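PDB 3QWT: putative GH105 family protein from Salmonella enterica subsp. enterica serovar Paratyphi A, which is of unknown function but, as a putative family 105 glycoside hydrolase with an alpha/alpha toroid fold, probably hydrolyses unsaturated uronyl-containing oligosaccharides. Local coordinates for residues A[287-291]-A[354-359]; A[228-234]-A[282-286]; A[78-82]-A[374-378]; A[74-78]-A[369-373]. All coordinates share one frame. Residue numbers count along the deposited sequence, not the author numbering.

Interaction 1 of 4, residues A[287-291]-A[354-359]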
loop_
_atom_site.group_PDB
_atom_site.type_symbol
_atom_site.label_atom_id
_atom_site.label_comp_id
_atom_site.label_asym_id
_atom_site.label_seq_id
_atom_site.Cartn_x
_atom_site.Cartn_y
_atom_site.Cartn_z
ATOM N N ASP A 287 -38.956 -21.746 31.256
ATOM C CA ASP A 287 -39.810 -22.674 31.997
ATOM C C ASP A 287 -39.170 -23.008 33.354
ATOM O O ASP A 287 -38.404 -23.960 33.472
ATOM C CB ASP A 287 -40.055 -23.953 31.180
ATOM C CG ASP A 287 -41.037 -24.906 31.853
ATOM O OD1 ASP A 287 -41.324 -24.710 33.054
ATOM O OD2 ASP A 287 -41.514 -25.856 31.187
ATOM N N PRO A 288 -39.499 -22.224 34.386
ATOM C CA PRO A 288 -38.905 -22.330 35.719
ATOM C C PRO A 288 -39.127 -23.708 36.317
ATOM O O PRO A 288 -38.569 -24.011 37.367
ATOM C CB PRO A 288 -39.710 -21.325 36.537
ATOM C CG PRO A 288 -40.321 -20.417 35.541
ATOM C CD PRO A 288 -40.608 -21.263 34.358
ATOM N N HIS A 289 -39.938 -24.533 35.671
ATOM C CA HIS A 289 -40.162 -25.876 36.188
ATOM C C HIS A 289 -39.370 -26.955 35.441
ATOM O O HIS A 289 -39.453 -28.135 35.807
ATOM C CB HIS A 289 -41.662 -26.209 36.239
ATOM C CG HIS A 289 -42.230 -26.702 34.941
ATOM N ND1 HIS A 289 -41.653 -27.719 34.209
ATOM C CD2 HIS A 289 -43.338 -26.331 34.255
ATOM C CE1 HIS A 289 -42.371 -27.943 33.123
ATOM N NE2 HIS A 289 -43.401 -27.114 33.127
ATOM N N SER A 290 -38.617 -26.561 34.404
ATOM C CA SER A 290 -37.721 -27.492 33.723
ATOM C C SER A 290 -36.671 -27.805 34.734
ATOM O O SER A 290 -36.415 -26.992 35.614
ATOM C CB SER A 290 -36.982 -26.857 32.532
ATOM O OG SER A 290 -37.687 -25.781 31.970
ATOM N N TYR A 291 -36.029 -28.956 34.603
ATOM C CA TYR A 291 -34.857 -29.185 35.422
ATOM C C TYR A 291 -33.764 -28.187 35.034
ATOM O O TYR A 291 -33.723 -27.690 33.907
ATOM C CB TYR A 291 -34.372 -30.641 35.354
ATOM C CG TYR A 291 -34.057 -31.228 33.983
ATOM C CD1 TYR A 291 -32.849 -30.963 33.349
ATOM C CD2 TYR A 291 -34.941 -32.108 33.357
ATOM C CE1 TYR A 291 -32.540 -31.530 32.113
ATOM C CE2 TYR A 291 -34.644 -32.678 32.122
ATOM C CZ TYR A 291 -33.442 -32.382 31.507
ATOM O OH TYR A 291 -33.139 -32.936 30.288
ATOM N N TYR A 354 -38.185 -31.659 25.209
ATOM C CA TYR A 354 -36.999 -31.094 25.832
ATOM C C TYR A 354 -36.991 -31.355 27.322
ATOM O O TYR A 354 -35.928 -31.504 27.926
ATOM C CB TYR A 354 -36.921 -29.591 25.554
ATOM C CG TYR A 354 -36.619 -29.310 24.109
ATOM C CD1 TYR A 354 -35.308 -29.284 23.648
ATOM C CD2 TYR A 354 -37.641 -29.116 23.196
ATOM C CE1 TYR A 354 -35.029 -29.050 22.320
ATOM C CE2 TYR A 354 -37.376 -28.889 21.867
ATOM C CZ TYR A 354 -36.066 -28.850 21.433
ATOM O OH TYR A 354 -35.792 -28.620 20.111
ATOM N N ARG A 355 -38.186 -31.420 27.900
ATOM C CA ARG A 355 -38.338 -31.591 29.336
ATOM C C ARG A 355 -37.867 -32.958 29.822
ATOM O O ARG A 355 -37.350 -33.067 30.930
ATOM C CB ARG A 355 -39.789 -31.344 29.761
ATOM C CG ARG A 355 -40.241 -29.897 29.579
ATOM C CD ARG A 355 -41.734 -29.738 29.861
ATOM N NE ARG A 355 -42.179 -28.350 29.731
ATOM C CZ ARG A 355 -43.130 -27.939 28.891
ATOM N NH1 ARG A 355 -43.743 -28.809 28.095
ATOM N NH2 ARG A 355 -43.469 -26.656 28.846
ATOM N N HIS A 356 -38.012 -33.983 28.988
ATOM C CA HIS A 356 -37.705 -35.342 29.420
ATOM C C HIS A 356 -36.418 -35.962 28.840
ATOM O O HIS A 356 -36.288 -37.182 28.778
ATOM C CB HIS A 356 -38.910 -36.257 29.178
ATOM C CG HIS A 356 -40.190 -35.713 29.728
ATOM N ND1 HIS A 356 -41.279 -35.423 28.936
ATOM C CD2 HIS A 356 -40.549 -35.387 30.993
ATOM C CE1 HIS A 356 -42.255 -34.946 29.687
ATOM N NE2 HIS A 356 -41.839 -34.916 30.940
ATOM N N ILE A 357 -35.468 -35.128 28.427
ATOM C CA ILE A 357 -34.158 -35.624 28.013
ATOM C C ILE A 357 -33.424 -36.254 29.205
ATOM O O ILE A 357 -33.339 -35.651 30.267
ATOM C CB ILE A 357 -33.278 -34.483 27.428
ATOM C CG1 ILE A 357 -33.936 -33.873 26.192
ATOM C CG2 ILE A 357 -31.882 -34.983 27.097
ATOM C CD1 ILE A 357 -33.948 -34.787 24.999
ATOM N N PRO A 358 -32.872 -37.463 29.024
ATOM C CA PRO A 358 -32.124 -38.133 30.097
ATOM C C PRO A 358 -30.880 -37.363 30.547
ATOM O O PRO A 358 -30.214 -36.700 29.730
ATOM C CB PRO A 358 -31.682 -39.444 29.446
ATOM C CG PRO A 358 -32.549 -39.610 28.258
ATOM C CD PRO A 358 -32.888 -38.257 27.783
ATOM N N LEU A 359 -30.564 -37.474 31.835
ATOM C CA LEU A 359 -29.369 -36.853 32.399
ATOM C C LEU A 359 -28.199 -37.834 32.462
ATOM O O LEU A 359 -28.381 -38.997 32.814
ATOM C CB LEU A 359 -29.678 -36.312 33.792
ATOM C CG LEU A 359 -30.802 -35.282 33.831
ATOM C CD1 LEU A 359 -31.332 -35.088 35.240
ATOM C CD2 LEU A 359 -30.337 -33.958 33.243
#
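A type I beta turn from Asp287 to Ser290, combined with an Asx turn at Asp287, presents an acidic side chain to the end of a short helix. Ser290 N donates to Asp287 O at 2.8 Å and Ser290 OG reaches the same Asp287 O at a very short 2.5 Å, while Asp287 OD1 accepts from His289 N at 3.0 Å, both atoms being less surely placed. The other carboxylate oxygen, Asp287 OD2, meets Arg355 in a salt bridge: Arg355 NE donates at 3.0 Å and Arg355 NH2 at 3.2 Å, the carboxylate lying at the edge of the guanidinium near its plane. Arg355 NH1 has a second acidic partner, Asp352. His289 lies beside the same arginine, its CE1 3.4 Å from Arg355 NE.

Past the turn, Tyr291 swings its ring across to the segment where the chain leaves helical geometry at His356. Its hydroxyl makes a weak hydrogen bond, Tyr291 OH to Ile357 O, 2.7 Å, and Tyr291 CE2 lies 3.0 Å from Arg355 O. Leu359 lies over one face of this ring, with Leu359 CD2 3.5 Å from Tyr291 CE1. Within the alpha/alpha toroid the contact thus ties the loop between helices 255-272 and 294-309 to the end of helix 351-355, whose Tyr354 hydrogen-bonds through OH to His215 and whose ring meets that of Trp230.

Interaction 2 of 4, residues A[228-234]-A[282-286]; sequences ARWARGN and HTLLD
Ala228 is extended, its CB 4.4 Å from Leu284 CD1. Arg229 centres an inverse gamma turn closed by a weak bond, Trp230 N to Ala228 O, 3.1 Å. Arg229 O accepts from Leu285 N at 3.1 Å, and the side chain (chi1 m, chi2 and chi3 t, chi4 93°) sends NH1 to Asp286 OD2, a 3.0 Å salt bridge; Arg229 NH2 pairs with Asp207. A water joins Arg229 N (2.7 Å) to Asp286 OD1 (2.5 Å). Trp230, chi1 t and CB directed away, is paired with Leu284 of the otherwise irregular 282-286, CA atoms 4.9 Å apart: a single antiparallel bridge of the non-hydrogen-bonded kind. Trp230 is also N-cap of helix 231-248, an inner helix of the alpha/alpha toroid, and its side chain lies about 6 Å from a bound glycerol. Ala231 N completes the bridge by donating to Thr283 O at 3.0 Å; its CB sits 3.7 Å from Leu285 CD2. Asn234 ND2 returns to Trp230 O (2.6 Å), while Asn234 CG lies 3.8 Å from Leu285 CD1.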
loop_
_atom_site.group_PDB
_atom_site.type_symbol
_atom_site.label_atom_id
_atom_site.label_comp_id
_atom_site.label_asym_id
_atom_site.label_seq_id
_atom_site.Cartn_x
_atom_site.Cartn_y
_atom_site.Cartn_z
ATOM N N ALA A 228 -38.721 -23.875 20.875
ATOM C CA ALA A 228 -38.040 -24.150 22.130
ATOM C C ALA A 228 -36.895 -23.181 22.406
ATOM O O ALA A 228 -35.995 -22.999 21.583
ATOM C CB ALA A 228 -37.533 -25.599 22.153
ATOM N N ARG A 229 -36.932 -22.547 23.568
ATOM C CA ARG A 229 -35.832 -21.690 23.950
ATOM C C ARG A 229 -34.911 -22.549 24.793
ATOM O O ARG A 229 -34.847 -22.432 26.019
ATOM C CB ARG A 229 -36.327 -20.427 24.660
ATOM C CG ARG A 229 -37.230 -19.604 23.761
ATOM C CD ARG A 229 -37.743 -18.330 24.425
ATOM N NE ARG A 229 -38.570 -17.562 23.499
ATOM C CZ ARG A 229 -39.894 -17.679 23.413
ATOM N NH1 ARG A 229 -40.529 -18.520 24.203
ATOM N NH2 ARG A 229 -40.585 -16.955 22.541
ATOM N N TRP A 230 -34.203 -23.431 24.101
ATOM C CA TRP A 230 -33.465 -24.506 24.753
ATOM C C TRP A 230 -32.118 -24.019 25.266
ATOM O O TRP A 230 -31.401 -23.295 24.578
ATOM C CB TRP A 230 -33.313 -25.678 23.789
ATOM C CG TRP A 230 -32.482 -26.805 24.292
ATOM C CD1 TRP A 230 -32.665 -27.493 25.444
ATOM C CD2 TRP A 230 -31.356 -27.409 23.633
ATOM N NE1 TRP A 230 -31.714 -28.474 25.561
ATOM C CE2 TRP A 230 -30.902 -28.450 24.459
ATOM C CE3 TRP A 230 -30.686 -27.160 22.430
ATOM C CZ2 TRP A 230 -29.804 -29.249 24.131
ATOM C CZ3 TRP A 230 -29.586 -27.962 22.095
ATOM C CH2 TRP A 230 -29.157 -28.985 22.944
ATOM N N ALA A 231 -31.787 -24.414 26.488
ATOM C CA ALA A 231 -30.604 -23.894 27.167
ATOM C C ALA A 231 -29.288 -24.200 26.444
ATOM O O ALA A 231 -28.598 -23.285 25.986
ATOM C CB ALA A 231 -30.552 -24.401 28.608
ATOM N N ARG A 232 -28.921 -25.472 26.353
ATOM C CA ARG A 232 -27.635 -25.807 25.744
ATOM C C ARG A 232 -27.446 -25.113 24.379
ATOM O O ARG A 232 -26.389 -24.545 24.103
ATOM C CB ARG A 232 -27.402 -27.326 25.670
ATOM C CG ARG A 232 -26.064 -27.656 24.971
ATOM C CD ARG A 232 -25.380 -28.909 25.508
ATOM N NE ARG A 232 -26.128 -30.123 25.199
ATOM C CZ ARG A 232 -26.736 -30.874 26.109
ATOM N NH1 ARG A 232 -27.395 -31.956 25.735
ATOM N NH2 ARG A 232 -26.676 -30.547 27.392
ATOM N N GLY A 233 -28.483 -25.131 23.546
ATOM C CA GLY A 233 -28.418 -24.523 22.231
ATOM C C GLY A 233 -28.037 -23.055 22.282
ATOM O O GLY A 233 -27.180 -22.591 21.512
ATOM N N ASN A 234 -28.691 -22.321 23.183
ATOM C CA ASN A 234 -28.410 -20.902 23.382
ATOM C C ASN A 234 -26.974 -20.679 23.831
ATOM O O ASN A 234 -26.304 -19.708 23.436
ATOM C CB ASN A 234 -29.363 -20.326 24.431
ATOM C CG ASN A 234 -30.666 -19.879 23.828
ATOM O OD1 ASN A 234 -30.843 -18.696 23.488
ATOM N ND2 ASN A 234 -31.591 -20.823 23.667
ATOM N N HIS A 282 -32.511 -23.019 33.635
ATOM C CA HIS A 282 -33.453 -24.084 33.286
ATOM C C HIS A 282 -33.278 -24.592 31.841
ATOM O O HIS A 282 -32.999 -23.812 30.920
ATOM C CB HIS A 282 -34.888 -23.616 33.523
ATOM C CG HIS A 282 -35.165 -23.209 34.937
ATOM N ND1 HIS A 282 -35.504 -24.116 35.922
ATOM C CD2 HIS A 282 -35.164 -21.993 35.533
ATOM C CE1 HIS A 282 -35.699 -23.476 37.060
ATOM N NE2 HIS A 282 -35.504 -22.185 36.851
ATOM N N THR A 283 -33.445 -25.901 31.655
ATOM C CA THR A 283 -33.176 -26.543 30.370
ATOM C C THR A 283 -34.117 -26.017 29.290
ATOM O O THR A 283 -33.756 -25.946 28.109
ATOM C CB THR A 283 -33.229 -28.083 30.467
ATOM O OG1 THR A 283 -32.586 -28.653 29.326
ATOM C CG2 THR A 283 -34.666 -28.584 30.547
ATOM N N LEU A 284 -35.328 -25.649 29.694
ATOM C CA LEU A 284 -36.117 -24.715 28.904
ATOM C C LEU A 284 -36.034 -23.410 29.657
ATOM O O LEU A 284 -36.594 -23.286 30.752
ATOM C CB LEU A 284 -37.561 -25.157 28.765
ATOM C CG LEU A 284 -38.021 -25.874 27.497
ATOM C CD1 LEU A 284 -36.907 -26.040 26.486
ATOM C CD2 LEU A 284 -38.659 -27.211 27.849
ATOM N N LEU A 285 -35.322 -22.449 29.070
ATOM C CA LEU A 285 -34.893 -21.250 29.776
ATOM C C LEU A 285 -36.040 -20.441 30.345
ATOM O O LEU A 285 -35.873 -19.778 31.362
ATOM C CB LEU A 285 -34.055 -20.346 28.871
ATOM C CG LEU A 285 -32.688 -20.866 28.405
ATOM C CD1 LEU A 285 -32.090 -19.930 27.310
ATOM C CD2 LEU A 285 -31.723 -21.031 29.585
ATOM N N ASP A 286 -37.182 -20.461 29.664
ATOM C CA ASP A 286 -38.354 -19.691 30.085
ATOM C C ASP A 286 -39.394 -20.573 30.802
ATOM O O ASP A 286 -40.560 -20.197 30.943
ATOM C CB ASP A 286 -38.974 -18.955 28.888
ATOM C CG ASP A 286 -39.421 -19.900 27.775
ATOM O OD1 ASP A 286 -38.905 -21.039 27.687
ATOM O OD2 ASP A 286 -40.292 -19.496 26.981
HETATM O O HOH W 1 -38.782 -22.383 25.592
#

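Interaction 3 of 4, residues A[78-82]-A[374-378]; sequences HYYQQ and TEYLR
Gln82 and Thr374 bear most of this contact between helices 67-83 and 363-377; 78-82 is helical throughout and 374-376 are helical. Tyr79 and Thr374 are in register, CA atoms 5.9 Å apart. Gln82, with chi1 and chi2 t, stretches across to donate from NE2 to Thr374 O at 2.9 Å, so a side-chain amide meets a helix carbonyl. Gln82 OE1 comes 3.6 Å from Leu377 CB. Thr374, chi1 m, points its CB at the partner: CG2 lies 3.3 Å from Gln82 NE2 and OG1 3.6 Å from Tyr79 CD1, while OG1 bonds back to Met370 O. Tyr79, chi1 t, offers its ring edge to Thr374 OG1 and to Leu377, with Tyr79 CE1 to Leu377 CD1 at 3.8 Å. These are the first and last inner helices of the alpha/alpha toroid. Helix 23-37 packs on Tyr79 and Tyr376, helix 294-309 on Glu375, and Arg378 forms a salt bridge with Glu135 of the second subunit.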
loop_
_atom_site.group_PDB
_atom_site.type_symbol
_atom_site.label_atom_id
_atom_site.label_comp_id
_atom_site.label_asym_id
_atom_site.label_seq_id
_atom_site.Cartn_x
_atom_site.Cartn_y
_atom_site.Cartn_z
ATOM N N HIS A 78 -8.366 -24.958 25.400
ATOM C CA HIS A 78 -8.411 -23.709 26.161
ATOM C C HIS A 78 -7.486 -23.740 27.376
ATOM O O HIS A 78 -6.602 -22.893 27.519
ATOM C CB HIS A 78 -9.857 -23.353 26.561
ATOM C CG HIS A 78 -10.556 -22.510 25.542
ATOM N ND1 HIS A 78 -10.687 -21.148 25.669
ATOM C CD2 HIS A 78 -11.114 -22.828 24.348
ATOM C CE1 HIS A 78 -11.309 -20.661 24.608
ATOM N NE2 HIS A 78 -11.578 -21.662 23.792
ATOM N N TYR A 79 -7.671 -24.736 28.234
ATOM C CA TYR A 79 -6.763 -24.898 29.349
ATOM C C TYR A 79 -5.306 -24.962 28.888
ATOM O O TYR A 79 -4.448 -24.247 29.419
ATOM C CB TYR A 79 -7.125 -26.116 30.192
ATOM C CG TYR A 79 -6.413 -26.116 31.541
ATOM C CD1 TYR A 79 -6.811 -25.248 32.550
ATOM C CD2 TYR A 79 -5.340 -26.969 31.797
ATOM C CE1 TYR A 79 -6.174 -25.229 33.778
ATOM C CE2 TYR A 79 -4.693 -26.955 33.024
ATOM C CZ TYR A 79 -5.118 -26.076 34.012
ATOM O OH TYR A 79 -4.486 -26.036 35.238
ATOM N N TYR A 80 -5.024 -25.803 27.896
ATOM C CA TYR A 80 -3.654 -25.942 27.418
ATOM C C TYR A 80 -3.122 -24.593 26.936
ATOM O O TYR A 80 -2.006 -24.187 27.265
ATOM C CB TYR A 80 -3.547 -26.974 26.280
ATOM C CG TYR A 80 -2.265 -26.818 25.488
ATOM C CD1 TYR A 80 -1.030 -27.120 26.061
ATOM C CD2 TYR A 80 -2.279 -26.340 24.198
ATOM C CE1 TYR A 80 0.162 -26.962 25.346
ATOM C CE2 TYR A 80 -1.102 -26.176 23.482
ATOM C CZ TYR A 80 0.114 -26.483 24.062
ATOM O OH TYR A 80 1.280 -26.324 23.349
ATOM N N GLN A 81 -3.926 -23.897 26.151
ATOM C CA GLN A 81 -3.500 -22.628 25.581
ATOM C C GLN A 81 -3.080 -21.619 26.650
ATOM O O GLN A 81 -2.105 -20.899 26.474
ATOM C CB GLN A 81 -4.607 -22.053 24.705
ATOM C CG GLN A 81 -4.261 -20.710 24.055
ATOM C CD GLN A 81 -5.379 -20.215 23.157
ATOM O OE1 GLN A 81 -6.505 -19.990 23.620
ATOM N NE2 GLN A 81 -5.089 -20.078 21.861
ATOM N N GLN A 82 -3.821 -21.578 27.755
ATOM C CA GLN A 82 -3.557 -20.628 28.840
ATOM C C GLN A 82 -2.355 -20.984 29.720
ATOM O O GLN A 82 -1.588 -20.097 30.098
ATOM C CB GLN A 82 -4.802 -20.462 29.719
ATOM C CG GLN A 82 -4.646 -19.473 30.857
ATOM C CD GLN A 82 -5.745 -19.632 31.896
ATOM O OE1 GLN A 82 -5.514 -20.171 32.969
ATOM N NE2 GLN A 82 -6.955 -19.193 31.563
ATOM N N THR A 374 -11.811 -22.229 32.957
ATOM C CA THR A 374 -10.553 -21.669 32.452
ATOM C C THR A 374 -10.631 -20.169 32.250
ATOM O O THR A 374 -9.697 -19.432 32.565
ATOM C CB THR A 374 -10.114 -22.326 31.149
ATOM O OG1 THR A 374 -9.883 -23.721 31.377
ATOM C CG2 THR A 374 -8.833 -21.684 30.651
ATOM N N GLU A 375 -11.751 -19.709 31.713
ATOM C CA GLU A 375 -11.969 -18.285 31.584
ATOM C C GLU A 375 -11.992 -17.652 32.987
ATOM O O GLU A 375 -11.487 -16.544 33.193
ATOM C CB GLU A 375 -13.251 -18.012 30.786
ATOM C CG GLU A 375 -13.654 -16.541 30.693
ATOM C CD GLU A 375 -12.671 -15.660 29.915
ATOM O OE1 GLU A 375 -12.085 -16.129 28.933
ATOM O OE2 GLU A 375 -12.503 -14.474 30.272
ATOM N N TYR A 376 -12.543 -18.369 33.961
ATOM C CA TYR A 376 -12.615 -17.839 35.320
ATOM C C TYR A 376 -11.224 -17.720 35.954
ATOM O O TYR A 376 -10.976 -16.820 36.769
ATOM C CB TYR A 376 -13.527 -18.704 36.184
ATOM C CG TYR A 376 -13.908 -18.065 37.510
ATOM C CD1 TYR A 376 -13.399 -18.556 38.714
ATOM C CD2 TYR A 376 -14.780 -16.982 37.558
ATOM C CE1 TYR A 376 -13.740 -17.992 39.913
ATOM C CE2 TYR A 376 -15.134 -16.403 38.774
ATOM C CZ TYR A 376 -14.606 -16.917 39.947
ATOM O OH TYR A 376 -14.937 -16.362 41.167
ATOM N N LEU A 377 -10.323 -18.622 35.562
ATOM C CA LEU A 377 -8.930 -18.570 35.996
ATOM C C LEU A 377 -8.239 -17.270 35.605
ATOM O O LEU A 377 -7.289 -16.853 36.263
ATOM C CB LEU A 377 -8.130 -19.755 35.443
ATOM C CG LEU A 377 -8.072 -20.987 36.362
ATOM C CD1 LEU A 377 -7.302 -22.110 35.697
ATOM C CD2 LEU A 377 -7.456 -20.657 37.723
ATOM N N ARG A 378 -8.698 -16.632 34.536
ATOM C CA ARG A 378 -8.092 -15.361 34.131
ATOM C C ARG A 378 -8.229 -14.318 35.230
ATOM O O ARG A 378 -7.384 -13.440 35.360
ATOM C CB ARG A 378 -8.666 -14.845 32.811
ATOM C CG ARG A 378 -8.217 -15.643 31.591
ATOM C CD ARG A 378 -8.717 -14.988 30.314
ATOM N NE ARG A 378 -7.959 -13.782 29.984
ATOM C CZ ARG A 378 -6.785 -13.793 29.355
ATOM N NH1 ARG A 378 -6.152 -12.654 29.082
ATOM N NH2 ARG A 378 -6.240 -14.951 29.000
#

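Interaction 4 of 4, residues A[74-78]-A[369-373]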
loop_
_atom_site.group_PDB
_atom_site.type_symbol
_atom_site.label_atom_id
_atom_site.label_comp_id
_atom_site.label_asym_id
_atom_site.label_seq_id
_atom_site.Cartn_x
_atom_site.Cartn_y
_atom_site.Cartn_z
ATOM N N TYR A 74 -11.924 -28.904 22.593
ATOM C CA TYR A 74 -11.800 -27.445 22.606
ATOM C C TYR A 74 -11.629 -26.939 24.041
ATOM O O TYR A 74 -10.767 -26.106 24.330
ATOM C CB TYR A 74 -13.021 -26.823 21.940
ATOM C CG TYR A 74 -12.915 -25.360 21.626
ATOM C CD1 TYR A 74 -11.794 -24.844 20.996
ATOM C CD2 TYR A 74 -13.963 -24.496 21.923
ATOM C CE1 TYR A 74 -11.705 -23.502 20.690
ATOM C CE2 TYR A 74 -13.888 -23.159 21.621
ATOM C CZ TYR A 74 -12.753 -22.661 20.999
ATOM O OH TYR A 74 -12.672 -21.324 20.691
ATOM N N GLY A 75 -12.442 -27.471 24.950
ATOM C CA GLY A 75 -12.315 -27.135 26.355
ATOM C C GLY A 75 -10.917 -27.444 26.865
ATOM O O GLY A 75 -10.287 -26.618 27.518
HETATM N N MSE A 76 -10.428 -28.641 26.561
HETATM C CA MSE A 76 -9.050 -29.007 26.880
HETATM C C MSE A 76 -8.061 -28.030 26.259
HETATM O O MSE A 76 -7.114 -27.584 26.923
HETATM C CB MSE A 76 -8.740 -30.418 26.377
HETATM C CG MSE A 76 -9.431 -31.520 27.156
HETATM SE SE MSE A 76 -8.899 -33.297 26.503
HETATM C CE MSE A 76 -10.108 -34.372 27.592
ATOM N N TYR A 77 -8.268 -27.701 24.984
ATOM C CA TYR A 77 -7.319 -26.834 24.297
ATOM C C TYR A 77 -7.213 -25.520 25.051
ATOM O O TYR A 77 -6.119 -25.040 25.325
ATOM C CB TYR A 77 -7.682 -26.574 22.829
ATOM C CG TYR A 77 -6.654 -25.667 22.204
ATOM C CD1 TYR A 77 -5.386 -26.149 21.906
ATOM C CD2 TYR A 77 -6.916 -24.316 21.988
ATOM C CE1 TYR A 77 -4.409 -25.319 21.378
ATOM C CE2 TYR A 77 -5.933 -23.472 21.459
ATOM C CZ TYR A 77 -4.686 -23.990 21.158
ATOM O OH TYR A 77 -3.700 -23.188 20.636
ATOM N N HIS A 78 -8.366 -24.958 25.400
ATOM C CA HIS A 78 -8.411 -23.709 26.161
ATOM C C HIS A 78 -7.486 -23.740 27.376
ATOM O O HIS A 78 -6.602 -22.893 27.519
ATOM C CB HIS A 78 -9.857 -23.353 26.561
ATOM C CG HIS A 78 -10.556 -22.510 25.542
ATOM N ND1 HIS A 78 -10.687 -21.148 25.669
ATOM C CD2 HIS A 78 -11.114 -22.828 24.348
ATOM C CE1 HIS A 78 -11.309 -20.661 24.608
ATOM N NE2 HIS A 78 -11.578 -21.662 23.792
ATOM N N ALA A 369 -17.556 -27.358 31.463
ATOM C CA ALA A 369 -17.091 -26.989 32.789
ATOM C C ALA A 369 -15.677 -26.409 32.706
ATOM O O ALA A 369 -15.377 -25.395 33.332
ATOM C CB ALA A 369 -17.140 -28.172 33.741
HETATM N N MSE A 370 -14.799 -27.030 31.926
HETATM C CA MSE A 370 -13.434 -26.529 31.922
HETATM C C MSE A 370 -13.294 -25.273 31.093
HETATM O O MSE A 370 -12.455 -24.429 31.382
HETATM C CB MSE A 370 -12.384 -27.613 31.592
HETATM C CG MSE A 370 -12.454 -28.283 30.234
HETATM SE SE MSE A 370 -11.362 -29.947 30.239
HETATM C CE MSE A 370 -12.807 -31.200 30.524
ATOM N N LEU A 371 -14.140 -25.132 30.080
ATOM C CA LEU A 371 -14.177 -23.896 29.318
ATOM C C LEU A 371 -14.421 -22.736 30.273
ATOM O O LEU A 371 -13.598 -21.821 30.376
ATOM C CB LEU A 371 -15.279 -23.932 28.252
ATOM C CG LEU A 371 -14.948 -24.280 26.802
ATOM C CD1 LEU A 371 -16.213 -24.147 25.978
ATOM C CD2 LEU A 371 -13.835 -23.379 26.230
ATOM N N CYS A 372 -15.553 -22.778 30.977
ATOM C CA CYS A 372 -15.939 -21.663 31.836
ATOM C C CYS A 372 -14.967 -21.519 32.995
ATOM O O CYS A 372 -14.668 -20.407 33.423
ATOM C CB CYS A 372 -17.381 -21.808 32.343
ATOM S SG CYS A 372 -17.706 -23.184 33.506
ATOM N N LEU A 373 -14.452 -22.639 33.490
ATOM C CA LEU A 373 -13.553 -22.575 34.631
ATOM C C LEU A 373 -12.203 -21.995 34.206
ATOM O O LEU A 373 -11.538 -21.306 34.991
ATOM C CB LEU A 373 -13.409 -23.936 35.337
ATOM C CG LEU A 373 -14.637 -24.454 36.090
ATOM C CD1 LEU A 373 -14.390 -25.860 36.640
ATOM C CD2 LEU A 373 -15.028 -23.512 37.209
#
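Segments of the first and last inner helices of the alpha/alpha toroid run side by side in the same general direction, their axes 8.2 Å apart at closest approach and inclined at 29°. Gly75 and Leu371 mark the register, with CA atoms 4.8 Å apart. So close an approach rests on the glycine: a CB at position 75 would point at the partner and lie tight against the CG of Met370. Instead Gly75 C lies 3.8 Å from Met370 CG and Gly75 CA 3.9 Å from Leu371 CG. Leu371 has the largest area covered here. Its CD2 sits over the face of the His78 imidazole in a CH-pi contact, 3.5 Å from the ring centroid and 20° off the normal, and Leu371 CD2 is also 4.5 Å from Tyr74 CD2. Beyond Gly75, the two selenomethionines meet, Met76 CG to Met370 SE at 4.0 Å. No hydrogen bond crosses the pair, which meets through apolar packing and the CH-pi contact. Tyr74 OH bonds Asp243 of helix 231-248, and the His78 side chain is about 3 Å from a bound glycerol. Helix 23-37 packs on both selenomethionines, 86-102 on Met76, and 114-125 on Tyr74.

Interactions 3 and 4 are successive parts of one interface, centres 7 Å apart and sharing His78, between helices 67-83 and 363-377; this pairing of the first and last inner helices closes the ring of the alpha/alpha toroid. Interactions 2 and 1 follow one another along the chain inside the span that this seam closes. They lie 9 Å apart, centre to centre, and touch, because 282-286 runs straight into 287-291; Tyr291 O and Thr283 N, 2.9 Å apart, probably form a hydrogen bond. Their centres are 21 to 30 Å from those of interactions 3 and 4. Thus one pair seals the helical ring, while the other joins the loops beside the start of helix 231-248.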